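Local coordinates for protein sulfotransferase (Alicyclobacillus acidocaldarius subsp. acidocaldarius, PDB 3RNL) that probably transfers a sulfuryl group to an acceptor, as a sulfotransferase-family member of the P-loop NTPase-like fold, and binds magnesium ions, at residues Gly15-Gly20 and Ser90-Phe95; Ile112-Arg117 and Ala169-Tyr174. All coordinates share one frame; numbering follows the deposited sequence.

Contact 1 (Gly15-Gly20 and Ser90-Phe95); sequences GAAKCG and SVFYLF
A17 rests its methyl group against the side chains of V91 and F92, and this small apolar cluster joins two loops at the carboxyl ends of parallel strands. G15-G20, the turn that links strand 11-13 to helix 21-29, lies where P-loop-type folds hold their phosphate-binding loop, and is consistent with the 5'-phosphosulfate-binding loop of sulfotransferases. A17 CB lies 3.5 Å from F92 CE1, meeting the ring obliquely, and 3.7 Å from V91 CG2. With CG1 anti to its carbonyl carbon (chi1 -62°), V91 holds CG2 between N and C, where it also leans over one face of the F92 ring, toward the rim. Farther along, A16 CB touches L94 CD2 at 3.9 Å.

The polar part of the contact is carried by a water: A17 N donates to it at 2.9 Å, and it donates in turn to V91 O at 2.7 Å. The same carbonyl crowds G15, its oxygen 3.4 Å from G15 CA; a side chain there would run into it, and the backbone torsions of G15 would also press a CB against the preceding carbonyl oxygen. G15 N is buried without a partner in the model, and the next peptide bond, into A16, is cis.

Second-shell groups then fix both loops. A type II turn runs from A16 to C19, with R122 NH1 bonded to A17 O and R117 NH1 to K18 O. Across from it, S90 to Y93 form a type I turn, and H43 NE2 and E41 OE1 take up the amides of F92 and V91. S90 OG and Y93 OH are hydrogen-bonded to the two carboxylate oxygens of E88, OE1 and OE2. S90 CB sits over the centre of the Y93 ring, 3.4 Å above its plane.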
# COMPACT_ATOMS: atom_id res chain seq x y z
N GLY A 15 0.11 1.99 0.88
CA GLY A 15 -0.37 0.83 0.13
C GLY A 15 -0.53 1.27 -1.31
O GLY A 15 -0.12 2.38 -1.66
N ALA A 16 -1.20 0.44 -2.11
CA ALA A 16 -1.75 -0.81 -1.63
C ALA A 16 -0.70 -1.91 -1.73
O ALA A 16 0.35 -1.71 -2.35
CB ALA A 16 -2.99 -1.19 -2.47
N ALA A 17 -1.01 -3.09 -1.21
CA ALA A 17 -0.07 -4.21 -1.21
C ALA A 17 0.06 -4.77 -2.63
O ALA A 17 -0.94 -4.90 -3.33
CB ALA A 17 -0.53 -5.30 -0.24
N LYS A 18 1.29 -5.13 -3.02
CA LYS A 18 1.61 -5.66 -4.36
C LYS A 18 1.35 -4.64 -5.49
O LYS A 18 1.07 -5.01 -6.63
CB LYS A 18 0.88 -7.00 -4.64
CG LYS A 18 1.05 -8.05 -3.54
CD LYS A 18 2.51 -8.23 -3.14
CE LYS A 18 3.38 -8.74 -4.28
NZ LYS A 18 4.82 -8.87 -3.84
N CYS A 19 1.38 -3.37 -5.11
CA CYS A 19 1.30 -2.23 -6.05
C CYS A 19 2.60 -1.52 -6.43
O CYS A 19 2.56 -0.44 -7.01
CB CYS A 19 0.19 -1.26 -5.64
SG CYS A 19 -1.42 -2.12 -5.71
N GLY A 20 3.74 -2.03 -5.98
CA GLY A 20 5.02 -1.47 -6.39
C GLY A 20 5.57 -0.40 -5.46
O GLY A 20 6.52 0.31 -5.82
N SER A 90 3.93 1.12 5.24
CA SER A 90 3.31 -0.17 5.58
C SER A 90 2.12 -0.36 4.64
O SER A 90 1.22 0.47 4.61
CB SER A 90 2.80 -0.14 7.03
OG SER A 90 3.88 -0.05 7.95
N VAL A 91 2.11 -1.46 3.88
CA VAL A 91 1.19 -1.58 2.76
C VAL A 91 -0.28 -1.86 3.12
O VAL A 91 -1.14 -1.69 2.26
CB VAL A 91 1.66 -2.62 1.74
CG1 VAL A 91 3.01 -2.19 1.16
CG2 VAL A 91 1.73 -3.99 2.38
N PHE A 92 -0.57 -2.29 4.34
CA PHE A 92 -1.96 -2.45 4.73
C PHE A 92 -2.55 -1.25 5.49
O PHE A 92 -3.67 -1.30 5.98
CB PHE A 92 -2.21 -3.80 5.43
CG PHE A 92 -1.88 -4.98 4.56
CD1 PHE A 92 -2.64 -5.26 3.43
CD2 PHE A 92 -0.80 -5.80 4.84
CE1 PHE A 92 -2.33 -6.36 2.61
CE2 PHE A 92 -0.49 -6.89 4.03
CZ PHE A 92 -1.26 -7.16 2.90
N TYR A 93 -1.76 -0.19 5.61
CA TYR A 93 -2.31 1.06 6.14
C TYR A 93 -3.57 1.49 5.37
O TYR A 93 -4.52 2.00 5.94
CB TYR A 93 -1.25 2.16 6.05
CG TYR A 93 -0.26 2.22 7.19
CD1 TYR A 93 -0.50 1.61 8.41
CD2 TYR A 93 0.91 2.97 7.05
CE1 TYR A 93 0.40 1.71 9.47
CE2 TYR A 93 1.82 3.07 8.10
CZ TYR A 93 1.55 2.45 9.30
OH TYR A 93 2.45 2.56 10.33
N LEU A 94 -3.57 1.26 4.06
CA LEU A 94 -4.72 1.67 3.23
C LEU A 94 -5.94 0.81 3.56
O LEU A 94 -7.09 1.28 3.60
CB LEU A 94 -4.34 1.51 1.75
CG LEU A 94 -5.46 1.89 0.77
CD1 LEU A 94 -5.86 3.38 0.92
CD2 LEU A 94 -5.04 1.58 -0.68
N PHE A 95 -5.68 -0.46 3.84
CA PHE A 95 -6.74 -1.45 4.01
C PHE A 95 -7.46 -1.37 5.37
O PHE A 95 -8.68 -1.48 5.43
CB PHE A 95 -6.16 -2.86 3.82
CG PHE A 95 -7.14 -3.97 4.11
CD1 PHE A 95 -8.15 -4.27 3.20
CD2 PHE A 95 -7.05 -4.72 5.27
CE1 PHE A 95 -9.06 -5.30 3.46
CE2 PHE A 95 -7.96 -5.75 5.54
CZ PHE A 95 -8.96 -6.03 4.63
O HOH W 1 -3.11 -2.91 0.82

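Contact 2 (Ile112-Arg117 and Ala169-Tyr174); sequences ILIMLR and AQVKRY
Strand 111-116 of the parallel sheet is covered here by helix 167-178, the strand-to-helix layering of an alpha/beta/alpha sandwich. The two short segments run nearly antiparallel, at 166°, their axes 10.9 Å apart at closest approach. Alternate strand residues I112, I114 and L116 face the helix, which answers with V171 and, one turn on, Y174. I112 and Y174 cross at about a right angle, with I112 CG2 3.8 Å from Y174 CD1 and I112 CD1 4.1 Å from Y174 CE1. Chi1 of -54° puts CG1 of I112 beside its backbone N and CG2 anti to that N, bringing both to Y174 CD1, while chi2 of -66° carries CD1 on to CE1. An alanine here lacks CG1, CG2 and CD1, and would probably leave a gap beside Y174 CD1 and CE1. I114 CD1 reaches V171 CG2 and Y174 CB at the looser distance of 4.4 Å each. L290 of helix 273-294 touches both L116 and V171. V171 CG2 stands 4.2 Å from L116 CD1, while Q170 O lies at the edge of the Y174 ring, in its plane.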
# COMPACT_ATOMS: atom_id res chain seq x y z
N ILE A 112 0.09 11.82 2.38
CA ILE A 112 -0.20 10.41 2.18
C ILE A 112 0.07 10.05 0.73
O ILE A 112 -0.45 10.73 -0.17
CB ILE A 112 -1.68 10.13 2.44
CG1 ILE A 112 -2.11 10.65 3.82
CG2 ILE A 112 -2.00 8.63 2.24
CD1 ILE A 112 -1.46 9.91 4.99
N LEU A 113 0.89 9.02 0.50
CA LEU A 113 1.10 8.47 -0.85
C LEU A 113 0.42 7.13 -0.98
O LEU A 113 0.63 6.24 -0.15
CB LEU A 113 2.60 8.28 -1.12
CG LEU A 113 3.37 9.58 -1.36
CD1 LEU A 113 4.88 9.34 -1.35
CD2 LEU A 113 2.93 10.21 -2.68
N ILE A 114 -0.39 6.98 -2.02
CA ILE A 114 -1.11 5.73 -2.27
C ILE A 114 -0.76 5.30 -3.68
O ILE A 114 -0.81 6.13 -4.58
CB ILE A 114 -2.63 5.98 -2.24
CG1 ILE A 114 -3.07 6.45 -0.85
CG2 ILE A 114 -3.41 4.71 -2.67
CD1 ILE A 114 -4.52 6.93 -0.78
N MSE A 115 -0.39 4.03 -3.88
CA MSE A 115 -0.17 3.55 -5.25
C MSE A 115 -1.16 2.42 -5.52
O MSE A 115 -1.30 1.51 -4.71
CB MSE A 115 1.26 3.06 -5.48
CG MSE A 115 1.49 2.58 -6.92
SE MSE A 115 3.34 2.74 -7.51
CE MSE A 115 4.21 2.67 -5.79
N LEU A 116 -1.86 2.50 -6.65
CA LEU A 116 -2.88 1.51 -6.98
C LEU A 116 -2.56 0.84 -8.29
O LEU A 116 -2.05 1.45 -9.21
CB LEU A 116 -4.26 2.19 -7.10
CG LEU A 116 -4.71 3.02 -5.90
CD1 LEU A 116 -6.04 3.73 -6.21
CD2 LEU A 116 -4.86 2.15 -4.65
N ARG A 117 -2.93 -0.43 -8.37
CA ARG A 117 -2.70 -1.21 -9.56
C ARG A 117 -4.02 -1.88 -9.93
O ARG A 117 -4.84 -2.13 -9.06
CB ARG A 117 -1.68 -2.28 -9.20
CG ARG A 117 -1.35 -3.20 -10.29
CD ARG A 117 -0.34 -4.15 -9.79
NE ARG A 117 0.21 -4.96 -10.86
CZ ARG A 117 1.14 -5.87 -10.67
NH1 ARG A 117 1.62 -6.09 -9.45
NH2 ARG A 117 1.59 -6.56 -11.70
N ALA A 169 -13.52 2.52 -1.18
CA ALA A 169 -13.84 2.93 0.19
C ALA A 169 -12.57 3.22 1.00
O ALA A 169 -12.59 4.06 1.91
CB ALA A 169 -14.69 1.88 0.90
N GLN A 170 -11.50 2.50 0.70
CA GLN A 170 -10.24 2.67 1.43
C GLN A 170 -9.64 4.04 1.12
O GLN A 170 -9.19 4.75 2.01
CB GLN A 170 -9.23 1.59 1.02
CG GLN A 170 -9.78 0.17 1.25
CD GLN A 170 -8.83 -0.90 0.72
OE1 GLN A 170 -7.63 -0.81 0.90
NE2 GLN A 170 -9.38 -1.94 0.08
N VAL A 171 -9.62 4.38 -0.16
CA VAL A 171 -9.11 5.69 -0.57
C VAL A 171 -10.02 6.81 -0.06
O VAL A 171 -9.53 7.86 0.43
CB VAL A 171 -8.98 5.75 -2.10
CG1 VAL A 171 -8.61 7.16 -2.56
CG2 VAL A 171 -7.92 4.72 -2.57
N LYS A 172 -11.34 6.60 -0.12
CA LYS A 172 -12.26 7.63 0.38
C LYS A 172 -11.96 7.97 1.84
O LYS A 172 -12.00 9.12 2.24
CB LYS A 172 -13.72 7.19 0.25
CG LYS A 172 -14.69 8.26 0.79
CD LYS A 172 -16.14 7.84 0.61
CE LYS A 172 -17.11 8.98 0.99
NZ LYS A 172 -17.24 9.17 2.48
N ARG A 173 -11.67 6.95 2.64
CA ARG A 173 -11.40 7.21 4.06
C ARG A 173 -10.20 8.15 4.23
O ARG A 173 -10.23 9.06 5.05
CB ARG A 173 -11.18 5.88 4.82
CG ARG A 173 -10.93 6.02 6.33
CD ARG A 173 -12.10 6.66 7.10
NE ARG A 173 -13.43 6.12 6.77
CZ ARG A 173 -13.96 5.03 7.31
NH1 ARG A 173 -15.19 4.64 6.95
NH2 ARG A 173 -13.26 4.31 8.19
N TYR A 174 -9.14 7.94 3.44
CA TYR A 174 -7.98 8.86 3.51
C TYR A 174 -8.31 10.25 2.99
O TYR A 174 -7.87 11.25 3.57
CB TYR A 174 -6.76 8.29 2.77
CG TYR A 174 -5.99 7.34 3.66
CD1 TYR A 174 -4.94 7.80 4.46
CD2 TYR A 174 -6.35 5.99 3.75
CE1 TYR A 174 -4.23 6.93 5.29
CE2 TYR A 174 -5.65 5.11 4.59
CZ TYR A 174 -4.60 5.59 5.36
OH TYR A 174 -3.92 4.73 6.20

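Overall arrangement
The two contacts lie side by side in one core, their centres about 9 Å apart. Contact 1 brings together loops at the ends of strands 11-13 and 85-89; contact 2 packs the next strand of the sheet, 111-116, against helix 167-178. Two probable hydrogen bonds tie them: G15 O to M115 N at 2.8 Å, and Y93 O to Y174 OH at 2.8 Å, so the tyrosine packed in contact 2 also holds the second loop of contact 1. A glycerol, probably from the crystallisation liquor, lies about 4 Å from the F92 side chain and may mark a pocket near the probable phosphosulfate loop. A magnesium ion lies about 10 Å from the Y174 side chain.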